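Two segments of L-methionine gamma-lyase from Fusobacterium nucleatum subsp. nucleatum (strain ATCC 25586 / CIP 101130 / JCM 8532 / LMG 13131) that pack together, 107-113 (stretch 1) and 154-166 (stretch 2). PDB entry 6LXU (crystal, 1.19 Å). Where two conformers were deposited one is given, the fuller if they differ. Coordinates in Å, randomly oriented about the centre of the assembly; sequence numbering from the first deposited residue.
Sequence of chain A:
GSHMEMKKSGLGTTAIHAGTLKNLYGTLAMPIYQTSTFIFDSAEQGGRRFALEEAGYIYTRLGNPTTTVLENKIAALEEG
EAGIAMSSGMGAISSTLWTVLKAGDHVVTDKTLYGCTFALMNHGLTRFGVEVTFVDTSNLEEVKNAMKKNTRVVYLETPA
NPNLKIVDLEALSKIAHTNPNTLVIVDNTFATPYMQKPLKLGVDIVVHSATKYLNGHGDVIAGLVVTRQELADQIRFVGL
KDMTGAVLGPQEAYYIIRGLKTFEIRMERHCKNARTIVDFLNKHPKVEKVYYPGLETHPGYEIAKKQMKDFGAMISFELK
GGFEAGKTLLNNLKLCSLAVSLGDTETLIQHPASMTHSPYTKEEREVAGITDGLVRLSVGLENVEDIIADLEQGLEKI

Stretch 1 (107-113) VVTDKTL
Stretch 2, residues 154-166: VYLETPANPNLKI

A salt bridge joins Asp110 of stretch 1 to Lys165, in the loop of stretch 2: Lys165 NZ lies 2.9 Å from Asp110 OD2 and makes a weak hydrogen bond to Asp110 OD1 at 3.2 Å. Lys165 reaches it fully extended, all four chi angles t, its CB pointing toward stretch 1. Asp110 (chi1 -156°, chi2 -73°) is held by its own turn, where OD1 accepts hydrogen bonds from Thr112 N (2.7 Å) and Thr112 OG1 (2.8 Å). Thr112 OG1 (chi1 p, phi/psi -86/83) also lies 3.4 Å from Lys165 CD, beside the lysine's aliphatic chain. The base of Lys165 is fixed by reciprocal backbone bonds with Ala160, Ala160 N to Lys165 O (3.0 Å) and Lys165 N to Ala160 O (2.9 Å); the peptides preceding Pro159 and Pro162 are cis.

Upstream, the strands that include Val108 and Val154 run parallel, their axes 16° apart in direction and 4.8 Å apart at closest approach. Val108 pairs with Val154 (CA to CA, 4.8 Å). Tyr155 N donates to Val108 O at 3.0 Å and 162°, while Val154 CA makes a CA-H...O contact with the same Val108 O at 3.3 Å. One residue on, Thr109 OG1 (chi1 t) donates to Tyr155 O at 2.7 Å, a side-chain hydroxyl continuing the strand pairing.

The two stretches bury 524 Å² between them, both sides summed. Val108 and Val154, both t, share one sheet face, with Val108 CB 4.2 Å from Val154 CG2; buried, beta-branched and apolar, they suit interior strands. Leu113 (m, t) points its CB away overall, yet its end returns to place CD2 3.9 Å from CD1 at the edge of the Tyr155 ring (chi1 t, chi2 -80°). Ala160's small methyl fits against the turn, CB 3.7 Å from Thr112 O. Water 1 lies between the stretches, its O 2.7 Å from Thr112 OG1 and 3.2 Å from Glu157 O.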

ATOM      1  N   VAL A 107     -30.565 -20.992  18.025  1.00  9.39           N
ATOM      2  CA  VAL A 107     -30.586 -19.766  17.223  1.00  9.32           C
ATOM      3  C   VAL A 107     -31.900 -19.726  16.455  1.00  9.25           C
ATOM      4  O   VAL A 107     -32.306 -20.732  15.870  1.00  9.78           O
ATOM      5  CB  VAL A 107     -29.416 -19.738  16.208  1.00  9.42           C
ATOM      6  CG1 VAL A 107     -29.509 -18.524  15.282  1.00  9.41           C
ATOM      7  CG2 VAL A 107     -28.084 -19.787  16.937  1.00  9.66           C
ATOM      8  N   VAL A 108     -32.554 -18.561  16.473  1.00  9.53           N
ATOM      9  CA  VAL A 108     -33.683 -18.279  15.605  1.00  9.59           C
ATOM     10  C   VAL A 108     -33.237 -17.283  14.552  1.00  9.29           C
ATOM     11  O   VAL A 108     -32.691 -16.226  14.896  1.00  9.32           O
ATOM     12  CB  VAL A 108     -34.888 -17.700  16.375  1.00 10.06           C
ATOM     13  CG1 VAL A 108     -36.022 -17.304  15.431  1.00 10.58           C
ATOM     14  CG2 VAL A 108     -35.377 -18.694  17.416  1.00 10.40           C
ATOM     15  N   THR A 109     -33.479 -17.594  13.295  1.00  9.49           N
ATOM     16  CA  THR A 109     -33.104 -16.692  12.209  1.00  9.63           C
ATOM     17  C   THR A 109     -34.035 -16.888  11.014  1.00 10.27           C
ATOM     18  O   THR A 109     -35.043 -17.611  11.106  1.00 10.29           O
ATOM     19  CB  THR A 109     -31.599 -16.832  11.866  1.00  9.53           C
ATOM     20  OG1 THR A 109     -31.203 -15.743  11.024  1.00  9.42           O
ATOM     21  CG2 THR A 109     -31.297 -18.146  11.162  1.00  9.55           C
ATOM     22  N   ASP A 110     -33.735 -16.215   9.910  1.00 11.28           N
ATOM     23  CA  ASP A 110     -34.584 -16.237   8.729  1.00 12.47           C
ATOM     24  C   ASP A 110     -33.979 -17.156   7.679  1.00 13.94           C
ATOM     25  O   ASP A 110     -32.773 -17.352   7.648  1.00 14.72           O
ATOM     26  CB  ASP A 110     -34.724 -14.809   8.188  1.00 12.71           C
ATOM     27  CG  ASP A 110     -35.982 -14.615   7.362  1.00 12.78           C
ATOM     28  OD1 ASP A 110     -36.028 -15.124   6.216  1.00 14.47           O
ATOM     29  OD2 ASP A 110     -36.920 -13.956   7.847  1.00 12.17           O
ATOM     30  N   LYS A 111     -34.802 -17.753   6.822  1.00 16.24           N
ATOM     31  CA  LYS A 111     -34.248 -18.406   5.607  1.00 18.75           C
ATOM     32  C   LYS A 111     -33.655 -17.414   4.579  1.00 18.18           C
ATOM     33  O   LYS A 111     -32.749 -17.770   3.811  1.00 19.85           O
ATOM     34  CB  LYS A 111     -35.249 -19.371   4.951  1.00 21.99           C
ATOM     35  CG  LYS A 111     -36.596 -18.798   4.535  1.00 24.20           C
ATOM     36  CD  LYS A 111     -37.622 -19.903   4.272  1.00 26.27           C
ATOM     37  CE  LYS A 111     -38.192 -20.523   5.551  1.00 27.67           C
ATOM     38  NZ  LYS A 111     -39.198 -19.642   6.219  1.00 28.82           N
ATOM     39  N   THR A 112     -34.194 -16.196   4.542  0.50 17.03           N
ATOM     40  CA  THR A 112     -33.628 -15.126   3.716  0.50 15.90           C
ATOM     41  C   THR A 112     -32.538 -14.410   4.487  0.50 14.58           C
ATOM     42  O   THR A 112     -32.755 -13.361   5.125  0.50 13.25           O
ATOM     43  CB  THR A 112     -34.654 -14.075   3.293  0.50 15.80           C
ATOM     44  OG1 THR A 112     -34.930 -13.220   4.405  0.50 16.86           O
ATOM     45  CG2 THR A 112     -35.923 -14.728   2.743  0.50 16.03           C
ATOM     46  N   LEU A 113     -31.367 -15.028   4.419  0.50 14.06           N
ATOM     47  CA  LEU A 113     -30.147 -14.493   4.960  0.50 13.43           C
ATOM     48  C   LEU A 113     -29.120 -14.583   3.872  0.50 12.53           C
ATOM     49  O   LEU A 113     -29.156 -15.502   3.040  0.50 12.59           O
ATOM     50  CB  LEU A 113     -29.608 -15.358   6.082  0.50 13.91           C
ATOM     51  CG  LEU A 113     -30.260 -15.401   7.445  0.50 13.91           C
ATOM     52  CD1 LEU A 113     -29.375 -16.268   8.326  0.50 14.06           C
ATOM     53  CD2 LEU A 113     -30.448 -14.014   8.025  0.50 13.95           C
ATOM     54  N   VAL A 154     -31.005 -14.348  18.298  1.00  7.86           N
ATOM     55  CA  VAL A 154     -31.940 -14.076  17.221  1.00  7.84           C
ATOM     56  C   VAL A 154     -31.151 -13.240  16.212  1.00  7.49           C
ATOM     57  O   VAL A 154     -30.668 -12.168  16.560  1.00  7.49           O
ATOM     58  CB  VAL A 154     -33.218 -13.360  17.720  1.00  8.21           C
ATOM     59  CG1 VAL A 154     -34.065 -12.872  16.566  1.00  8.56           C
ATOM     60  CG2 VAL A 154     -34.013 -14.306  18.606  1.00  8.47           C
ATOM     61  N   TYR A 155     -30.973 -13.770  15.005  1.00  7.30           N
ATOM     62  CA  TYR A 155     -30.102 -13.163  13.991  1.00  7.16           C
ATOM     63  C   TYR A 155     -30.965 -12.660  12.857  1.00  7.49           C
ATOM     64  O   TYR A 155     -31.743 -13.427  12.293  1.00  7.88           O
ATOM     65  CB  TYR A 155     -29.087 -14.195  13.500  1.00  6.93           C
ATOM     66  CG  TYR A 155     -28.061 -13.622  12.553  1.00  6.79           C
ATOM     67  CD1 TYR A 155     -28.357 -13.427  11.228  1.00  6.89           C
ATOM     68  CD2 TYR A 155     -26.801 -13.251  13.002  1.00  6.93           C
ATOM     69  CE1 TYR A 155     -27.434 -12.865  10.347  1.00  6.90           C
ATOM     70  CE2 TYR A 155     -25.854 -12.711  12.138  1.00  6.90           C
ATOM     71  CZ  TYR A 155     -26.175 -12.516  10.810  1.00  6.74           C
ATOM     72  OH  TYR A 155     -25.214 -11.985   9.959  1.00  6.89           O
ATOM     73  N   LEU A 156     -30.833 -11.367  12.535  1.00  7.59           N
ATOM     74  CA  LEU A 156     -31.726 -10.708  11.584  1.00  7.66           C
ATOM     75  C   LEU A 156     -30.956  -9.948  10.518  1.00  7.69           C
ATOM     76  O   LEU A 156     -29.813  -9.524  10.734  1.00  7.63           O
ATOM     77  CB  LEU A 156     -32.649  -9.720  12.306  1.00  7.74           C
ATOM     78  CG  LEU A 156     -33.426 -10.295  13.495  1.00  7.99           C
ATOM     79  CD1 LEU A 156     -34.087  -9.186  14.286  1.00  8.16           C
ATOM     80  CD2 LEU A 156     -34.448 -11.318  13.038  1.00  8.22           C
ATOM     81  N   GLU A 157     -31.613  -9.712   9.396  1.00  7.94           N
ATOM     82  CA  GLU A 157     -31.006  -9.005   8.270  1.00  8.42           C
ATOM     83  C   GLU A 157     -32.106  -8.267   7.536  1.00  8.20           C
ATOM     84  O   GLU A 157     -33.077  -8.893   7.138  1.00  9.79           O
ATOM     85  CB  GLU A 157     -30.323 -10.040   7.377  1.00  9.35           C
ATOM     86  CG  GLU A 157     -29.426  -9.492   6.299  1.00 10.20           C
ATOM     87  CD  GLU A 157     -28.762 -10.584   5.481  1.00 10.62           C
ATOM     88  OE1 GLU A 157     -28.406 -11.695   6.008  1.00 11.57           O
ATOM     89  OE2 GLU A 157     -28.581 -10.325   4.277  1.00 12.05           O
ATOM     90  N   THR A 158     -31.994  -6.946   7.365  1.00  7.49           N
ATOM     91  CA  THR A 158     -33.028  -6.165   6.687  1.00  7.17           C
ATOM     92  C   THR A 158     -32.432  -4.871   6.146  1.00  6.89           C
ATOM     93  O   THR A 158     -31.724  -4.196   6.875  1.00  6.59           O
ATOM     94  CB  THR A 158     -34.247  -5.853   7.601  1.00  7.34           C
ATOM     95  OG1 THR A 158     -35.225  -5.107   6.871  1.00  7.19           O
ATOM     96  CG2 THR A 158     -33.870  -5.129   8.876  1.00  7.53           C
ATOM     97  N   PRO A 159     -32.716  -4.505   4.897  1.00  6.92           N
ATOM     98  CA  PRO A 159     -33.334  -5.334   3.862  1.00  7.51           C
ATOM     99  C   PRO A 159     -32.481  -6.549   3.543  1.00  8.12           C
ATOM    100  O   PRO A 159     -31.267  -6.505   3.746  1.00  8.67           O
ATOM    101  CB  PRO A 159     -33.409  -4.388   2.650  1.00  7.36           C
ATOM    102  CG  PRO A 159     -33.233  -3.014   3.201  1.00  7.19           C
ATOM    103  CD  PRO A 159     -32.320  -3.191   4.373  1.00  6.99           C
ATOM    104  N   ALA A 160     -33.103  -7.620   3.053  1.00  8.88           N
ATOM    105  CA  ALA A 160     -32.371  -8.879   2.785  1.00 10.62           C
ATOM    106  C   ALA A 160     -32.728  -9.453   1.428  1.00 12.28           C
ATOM    107  O   ALA A 160     -33.915  -9.412   1.053  1.00 14.77           O
ATOM    108  CB  ALA A 160     -32.681  -9.908   3.859  1.00 11.60           C
ATOM    109  N   ASN A 161     -31.721 -10.027   0.738  1.00 13.39           N
ATOM    110  CA  ASN A 161     -31.819 -10.672  -0.608  1.00 16.20           C
ATOM    111  C   ASN A 161     -32.863 -11.766  -0.600  1.00 17.44           C
ATOM    112  O   ASN A 161     -33.110 -12.313   0.463  1.00 19.10           O
ATOM    113  CB  ASN A 161     -30.506 -11.403  -0.994  1.00 17.85           C
ATOM    114  CG  ASN A 161     -29.309 -10.485  -1.198  1.00 18.48           C
ATOM    115  OD1 ASN A 161     -29.293  -9.650  -2.119  1.00 20.87           O
ATOM    116  ND2 ASN A 161     -28.248 -10.711  -0.406  1.00 20.20           N
ATOM    117  N   PRO A 162     -33.463 -12.146  -1.745  1.00 17.64           N
ATOM    118  CA  PRO A 162     -33.253 -11.561  -3.087  1.00 16.46           C
ATOM    119  C   PRO A 162     -34.335 -10.544  -3.517  1.00 15.02           C
ATOM    120  O   PRO A 162     -34.262  -9.959  -4.618  1.00 16.83           O
ATOM    121  CB  PRO A 162     -33.342 -12.800  -3.972  1.00 17.65           C
ATOM    122  CG  PRO A 162     -34.383 -13.646  -3.291  1.00 18.00           C
ATOM    123  CD  PRO A 162     -34.227 -13.408  -1.816  1.00 18.75           C
ATOM    124  N   ASN A 163     -35.327 -10.374  -2.652  1.00 11.83           N
ATOM    125  CA  ASN A 163     -36.486  -9.523  -2.870  1.00 10.98           C
ATOM    126  C   ASN A 163     -36.523  -8.348  -1.885  1.00  9.77           C
ATOM    127  O   ASN A 163     -37.565  -7.728  -1.708  1.00  9.79           O
ATOM    128  CB  ASN A 163     -37.789 -10.357  -2.754  1.00 12.02           C
ATOM    129  CG  ASN A 163     -37.974 -11.384  -3.879  1.00 13.23           C
ATOM    130  OD1 ASN A 163     -37.344 -11.327  -4.935  1.00 15.05           O
ATOM    131  ND2 ASN A 163     -38.929 -12.291  -3.679  1.00 15.45           N
ATOM    132  N   LEU A 164     -35.386  -8.023  -1.265  1.00  8.96           N
ATOM    133  CA  LEU A 164     -35.281  -6.882  -0.337  1.00  8.73           C
ATOM    134  C   LEU A 164     -36.357  -6.921   0.755  1.00  8.45           C
ATOM    135  O   LEU A 164     -37.043  -5.935   1.052  1.00  8.25           O
ATOM    136  CB  LEU A 164     -35.237  -5.548  -1.089  1.00  8.89           C
ATOM    137  CG  LEU A 164     -33.997  -5.460  -2.002  1.00  9.39           C
ATOM    138  CD1 LEU A 164     -34.043  -4.226  -2.881  1.00  9.60           C
ATOM    139  CD2 LEU A 164     -32.686  -5.491  -1.231  1.00  9.92           C
ATOM    140  N   LYS A 165     -36.469  -8.094   1.359  1.00  8.49           N
ATOM    141  CA  LYS A 165     -37.378  -8.328   2.470  1.00  8.93           C
ATOM    142  C   LYS A 165     -37.069  -7.409   3.635  1.00  8.44           C
ATOM    143  O   LYS A 165     -35.907  -7.247   4.024  1.00  8.17           O
ATOM    144  CB  LYS A 165     -37.256  -9.781   2.918  1.00  9.98           C
ATOM    145  CG  LYS A 165     -38.186 -10.206   4.046  1.00 11.15           C
ATOM    146  CD  LYS A 165     -37.944 -11.670   4.402  1.00 12.30           C
ATOM    147  CE  LYS A 165     -38.873 -12.164   5.479  1.00 13.21           C
ATOM    148  NZ  LYS A 165     -38.768 -13.638   5.614  1.00 13.54           N
ATOM    149  N   ILE A 166     -38.134  -6.855   4.211  1.00  8.43           N
ATOM    150  CA  ILE A 166     -38.052  -5.964   5.354  1.00  8.57           C
ATOM    151  C   ILE A 166     -38.618  -6.674   6.585  1.00  8.43           C
ATOM    152  O   ILE A 166     -39.683  -7.313   6.512  1.00  9.04           O
ATOM    153  CB  ILE A 166     -38.878  -4.679   5.098  1.00  9.02           C
ATOM    154  CG1 ILE A 166     -38.371  -3.901   3.873  1.00  9.19           C
ATOM    155  CG2 ILE A 166     -38.904  -3.782   6.329  1.00  9.34           C
ATOM    156  CD1 ILE A 166     -36.928  -3.428   3.982  1.00  9.31           C
TER
HETATM  157  O   HOH W   1     -34.542 -11.633   6.554  1.00 17.90           O
HETATM  158  O   HOH W   2     -30.779 -14.534   0.606  1.00 33.86           O